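Glycosyltransferase-stabilizing protein Gtf2 (PDB 5E9T) forms a complex with GtfA that attaches the first GlcNAc sugar to the serine-rich repeat adhesin GspB, serving as the substrate-binding partner. Local coordinates at residues His193-Ser198 against Gln215-Trp220; Leu204-Leu209 against Gln240-Thr245. One frame throughout, in Å; residues are numbered along the deposited sequence.

Contact 1. Residues His193-Ser198 against Gln215-Trp220; sequences HILFNS and QDILFW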
# COMPACT_ATOMS: atom_id res chain seq x y z
N HIS B 193 -5.18 -47.53 30.75
CA HIS B 193 -6.14 -46.54 31.19
C HIS B 193 -5.80 -45.26 30.45
O HIS B 193 -4.63 -44.90 30.33
CB HIS B 193 -6.05 -46.34 32.70
CG HIS B 193 -6.50 -47.54 33.48
ND1 HIS B 193 -7.78 -48.05 33.38
CD2 HIS B 193 -5.85 -48.33 34.37
CE1 HIS B 193 -7.90 -49.10 34.17
NE2 HIS B 193 -6.74 -49.29 34.78
N ILE B 194 -6.83 -44.59 29.96
CA ILE B 194 -6.68 -43.29 29.34
C ILE B 194 -7.53 -42.33 30.16
O ILE B 194 -8.76 -42.43 30.15
CB ILE B 194 -7.12 -43.30 27.87
CG1 ILE B 194 -6.19 -44.19 27.03
CG2 ILE B 194 -7.17 -41.89 27.31
CD1 ILE B 194 -6.60 -44.33 25.59
N LEU B 195 -6.89 -41.43 30.89
CA LEU B 195 -7.64 -40.38 31.57
C LEU B 195 -7.58 -39.14 30.71
O LEU B 195 -6.49 -38.68 30.34
CB LEU B 195 -7.10 -40.11 32.97
CG LEU B 195 -7.06 -41.39 33.76
CD1 LEU B 195 -5.61 -41.48 33.96
CD2 LEU B 195 -7.76 -41.34 35.11
N PHE B 196 -8.75 -38.60 30.38
CA PHE B 196 -8.84 -37.47 29.47
C PHE B 196 -9.89 -36.50 29.97
O PHE B 196 -10.80 -36.86 30.73
CB PHE B 196 -9.16 -37.93 28.04
CG PHE B 196 -10.36 -38.80 27.93
CD1 PHE B 196 -10.27 -40.16 28.14
CD2 PHE B 196 -11.59 -38.26 27.59
CE1 PHE B 196 -11.38 -40.97 28.04
CE2 PHE B 196 -12.70 -39.06 27.48
CZ PHE B 196 -12.60 -40.41 27.70
N ASN B 197 -9.72 -35.23 29.58
CA ASN B 197 -10.52 -34.13 30.10
C ASN B 197 -11.63 -33.60 29.19
O ASN B 197 -12.28 -32.63 29.57
CB ASN B 197 -9.60 -32.97 30.49
CG ASN B 197 -8.80 -32.46 29.32
OD1 ASN B 197 -8.49 -33.21 28.40
ND2 ASN B 197 -8.45 -31.18 29.35
N SER B 198 -11.85 -34.16 27.99
CA SER B 198 -12.89 -33.57 27.15
C SER B 198 -13.50 -34.59 26.19
O SER B 198 -13.03 -35.73 26.07
CB SER B 198 -12.36 -32.38 26.36
OG SER B 198 -13.36 -31.84 25.51
N GLN B 215 -9.93 -49.80 30.38
CA GLN B 215 -10.99 -48.84 30.64
C GLN B 215 -10.43 -47.50 31.07
O GLN B 215 -9.44 -47.42 31.81
CB GLN B 215 -12.03 -49.33 31.66
CG GLN B 215 -11.60 -49.38 33.09
CD GLN B 215 -11.25 -50.78 33.52
OE1 GLN B 215 -10.59 -51.52 32.78
NE2 GLN B 215 -11.70 -51.17 34.70
N ASP B 216 -11.09 -46.46 30.59
CA ASP B 216 -10.60 -45.10 30.62
C ASP B 216 -11.60 -44.23 31.37
O ASP B 216 -12.78 -44.56 31.48
CB ASP B 216 -10.40 -44.58 29.19
CG ASP B 216 -9.70 -45.59 28.30
OD1 ASP B 216 -8.71 -46.20 28.76
OD2 ASP B 216 -10.14 -45.77 27.15
N ILE B 217 -11.11 -43.12 31.91
CA ILE B 217 -11.94 -42.20 32.67
C ILE B 217 -11.92 -40.84 31.99
O ILE B 217 -10.88 -40.39 31.50
CB ILE B 217 -11.47 -42.07 34.13
CG1 ILE B 217 -11.04 -43.43 34.66
CG2 ILE B 217 -12.57 -41.49 35.01
CD1 ILE B 217 -10.56 -43.34 36.03
N LEU B 218 -13.08 -40.20 31.96
CA LEU B 218 -13.22 -38.84 31.46
C LEU B 218 -13.50 -37.93 32.64
O LEU B 218 -14.50 -38.11 33.34
CB LEU B 218 -14.33 -38.73 30.42
CG LEU B 218 -14.91 -37.33 30.29
CD1 LEU B 218 -13.90 -36.34 29.70
CD2 LEU B 218 -16.18 -37.37 29.45
N PHE B 219 -12.63 -36.95 32.85
CA PHE B 219 -12.86 -35.92 33.84
C PHE B 219 -13.53 -34.76 33.12
O PHE B 219 -12.88 -34.05 32.35
CB PHE B 219 -11.56 -35.46 34.49
CG PHE B 219 -10.79 -36.57 35.14
CD1 PHE B 219 -10.19 -37.55 34.38
CD2 PHE B 219 -10.64 -36.61 36.51
CE1 PHE B 219 -9.48 -38.56 34.96
CE2 PHE B 219 -9.92 -37.62 37.11
CZ PHE B 219 -9.34 -38.60 36.33
N TRP B 220 -14.82 -34.56 33.38
CA TRP B 220 -15.59 -33.59 32.63
C TRP B 220 -15.54 -32.26 33.38
O TRP B 220 -16.07 -32.14 34.49
CB TRP B 220 -17.03 -34.06 32.44
CG TRP B 220 -17.86 -32.96 31.92
CD1 TRP B 220 -18.67 -32.14 32.64
CD2 TRP B 220 -17.94 -32.51 30.56
NE1 TRP B 220 -19.25 -31.21 31.83
CE2 TRP B 220 -18.83 -31.42 30.54
CE3 TRP B 220 -17.35 -32.92 29.36
CZ2 TRP B 220 -19.16 -30.74 29.37
CZ3 TRP B 220 -17.67 -32.25 28.20
CH2 TRP B 220 -18.57 -31.17 28.21

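Contact 2. Residues Leu204-Leu209 against Gln240-Thr245; sequences LVSHSL and QLRTQT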
# COMPACT_ATOMS: atom_id res chain seq x y z
N LEU B 204 -12.45 -39.24 21.31
CA LEU B 204 -12.55 -40.07 20.12
C LEU B 204 -11.35 -41.00 19.93
O LEU B 204 -11.46 -42.00 19.22
CB LEU B 204 -12.74 -39.20 18.88
CG LEU B 204 -13.87 -38.18 18.95
CD1 LEU B 204 -13.56 -37.00 18.05
CD2 LEU B 204 -15.22 -38.78 18.56
N VAL B 205 -10.21 -40.72 20.57
CA VAL B 205 -9.16 -41.74 20.60
C VAL B 205 -9.63 -42.95 21.41
O VAL B 205 -9.31 -44.10 21.09
CB VAL B 205 -7.87 -41.14 21.17
CG1 VAL B 205 -7.25 -40.12 20.17
CG2 VAL B 205 -8.17 -40.57 22.51
N SER B 206 -10.38 -42.70 22.49
CA SER B 206 -10.84 -43.81 23.31
C SER B 206 -11.99 -44.53 22.63
O SER B 206 -11.97 -45.76 22.51
CB SER B 206 -11.25 -43.34 24.70
OG SER B 206 -11.45 -44.48 25.53
N HIS B 207 -13.00 -43.78 22.17
CA HIS B 207 -14.15 -44.39 21.51
C HIS B 207 -13.75 -45.29 20.34
O HIS B 207 -14.46 -46.24 20.02
CB HIS B 207 -15.11 -43.30 21.02
CG HIS B 207 -16.09 -43.77 19.98
ND1 HIS B 207 -15.75 -43.91 18.65
CD2 HIS B 207 -17.39 -44.13 20.08
CE1 HIS B 207 -16.80 -44.34 17.98
NE2 HIS B 207 -17.81 -44.48 18.82
N SER B 208 -12.62 -44.99 19.70
CA SER B 208 -12.16 -45.75 18.54
C SER B 208 -11.19 -46.87 18.90
O SER B 208 -10.73 -47.59 18.00
CB SER B 208 -11.50 -44.80 17.53
OG SER B 208 -10.60 -43.91 18.18
N LEU B 209 -10.83 -47.02 20.17
CA LEU B 209 -9.97 -48.11 20.63
C LEU B 209 -10.73 -49.28 21.25
O LEU B 209 -10.10 -50.17 21.83
CB LEU B 209 -8.92 -47.58 21.61
CG LEU B 209 -7.54 -47.43 20.95
CD1 LEU B 209 -6.56 -46.75 21.89
CD2 LEU B 209 -7.02 -48.78 20.51
N GLN B 240 -20.20 -50.93 25.92
CA GLN B 240 -18.96 -51.57 25.51
C GLN B 240 -17.77 -50.63 25.44
O GLN B 240 -16.64 -51.11 25.30
CB GLN B 240 -19.13 -52.24 24.14
CG GLN B 240 -19.79 -53.62 24.17
CD GLN B 240 -20.66 -53.85 22.97
OE1 GLN B 240 -20.16 -53.96 21.85
NE2 GLN B 240 -21.97 -53.92 23.18
N LEU B 241 -17.98 -49.31 25.54
CA LEU B 241 -16.89 -48.38 25.26
C LEU B 241 -15.83 -48.45 26.36
O LEU B 241 -16.11 -48.80 27.51
CB LEU B 241 -17.43 -46.96 25.14
CG LEU B 241 -18.35 -46.70 23.93
CD1 LEU B 241 -18.92 -45.29 23.99
CD2 LEU B 241 -17.60 -46.92 22.62
N ARG B 242 -14.59 -48.11 25.98
CA ARG B 242 -13.49 -48.20 26.93
C ARG B 242 -13.72 -47.31 28.15
O ARG B 242 -13.29 -47.65 29.25
CB ARG B 242 -12.17 -47.84 26.25
CG ARG B 242 -11.62 -48.94 25.37
CD ARG B 242 -10.27 -48.53 24.81
NE ARG B 242 -9.42 -47.94 25.84
CZ ARG B 242 -8.21 -48.39 26.15
NH1 ARG B 242 -7.69 -49.41 25.49
NH2 ARG B 242 -7.50 -47.80 27.10
N THR B 243 -14.40 -46.19 27.98
CA THR B 243 -14.68 -45.27 29.07
C THR B 243 -16.12 -45.47 29.52
O THR B 243 -17.05 -45.21 28.75
CB THR B 243 -14.41 -43.83 28.64
OG1 THR B 243 -15.54 -43.32 27.92
CG2 THR B 243 -13.23 -43.81 27.75
N GLN B 244 -16.29 -46.04 30.71
CA GLN B 244 -17.58 -46.12 31.40
C GLN B 244 -17.72 -45.15 32.57
O GLN B 244 -18.70 -45.24 33.32
CB GLN B 244 -17.85 -47.56 31.84
CG GLN B 244 -18.27 -48.44 30.67
CD GLN B 244 -19.76 -48.35 30.39
OE1 GLN B 244 -20.57 -48.30 31.31
NE2 GLN B 244 -20.13 -48.29 29.11
N THR B 245 -16.75 -44.26 32.79
CA THR B 245 -16.67 -43.46 34.01
C THR B 245 -16.60 -41.98 33.68
O THR B 245 -15.75 -41.56 32.89
CB THR B 245 -15.45 -43.87 34.83
OG1 THR B 245 -15.34 -45.30 34.83
CG2 THR B 245 -15.57 -43.37 36.26

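Contact 1. Residues His193-Ser198 against Gln215-Trp220
Leu195 pairs with Ile217 and Phe196 with Leu218 in register, the two strands running parallel with their axes 9° apart. Phe196 N reaches Ile217 O at 3.0 Å and Phe219 N reaches Phe196 O at 2.8 Å, both nearly along the C=O axis, so Phe196 is tied to 216-219 through both its N and its O, straddling Leu218. The tight part is the buried, apolar centre. Leu195 sets CD2 beside CD1 of Ile217 (3.6 Å) and against the CE1 and CZ rim of Phe219, a gap that a branched methyl fits. On the other face, Phe196 CG sits between the backbone N and the carbonyl carbon (chi1 54°), and the flat ring crosses Leu218 at about a right angle, covering its CB and CA.

The N-terminal end is more polar and leads to solvent. Asp216 OD1 accepts Ile194 N at 2.8 Å from above the carboxylate plane. Beyond it Gln215, the exposed residue of the contact, runs beside the His193 ring, its amide plane turned 74° from it.

Helix 201-207 covers the Phe196 face, helix 10-21 packs on Phe219, and strands 2-5 and 243-247 flank the pair.

Contact 2. Residues Leu204-Leu209 against Gln240-Thr245
Ser206, in the last turn of helix 201-207, and Leu209, just past its end, face Arg242 and Thr243, where the chain enters strand 243-247. Contact between the two segments is entirely by packing, with no hydrogen bond from one to the other. Ser206 turns its CB toward the CG2 methyl of Thr243, 3.7 Å away, and its OG lies 3.5 Å from Arg242 CB. A small serine allows the helix to come this close, and threonine offers a methyl as its touching branch. Further along, the aliphatic part of Arg242 does the work: CD sits 3.6 Å from Leu209 CB and 3.4 Å from Leu209 O. On the more exposed flank, Leu241 CD2 meets CD2 of the His207 ring at 3.8 Å, the two side chains crossing at a slant.

Within 204-209 the backbone bonds close the helix end: Ser208 N donates to Leu204 O at 3.2 Å, and Leu209 N to Ser206 O at 2.9 Å, an i to i+3 bond. Leu209 there points its CB toward 240-245. Arg242 and Thr245 bond instead to strand 216-219.

Polar side-chain bonds pass to a third party. Ser206 OG, anti to its backbone N (chi1 -169°), probably hydrogen-bonds OD2 of Asp216, while Arg242 NH2 forms a salt bridge with OD1 of the same carboxylate and also bonds Leu191 O. The arginine chain is extended through chi2 and bends at chi3 (45°), which swings NE out of the line of the preceding methylenes.

Arginine thus serves twice, with methylenes for the helix end and a charged tip for Asp216. Buried beside that guanidinium and a hydroxyl, the aspartate is probably held in its ionised form; besides the direct packing, helix and strand share a carboxylate that belongs to neither.

In the fold
The two contacts lie about 9 Å apart, centre to centre, and their segments alternate along the chain: 193-198, 204-209, 215-220, 240-245. Strand 194-196, helix 201-207 and strand 216-219 form a beta-alpha-beta unit; contact 1 pairs its two strands, while contact 2 sets the end of its helix against the entry to the next strand, 243-247. That strand adjoins 216-219 in the seven-stranded parallel sheet, whose central order is consistent with a Rossmann-like domain. Asp216 bridges the contacts physically. Strand pairing and helix packing thus meet at one residue of the sheet, in a domain distinct from the ten-stranded antiparallel sheet of the same chain.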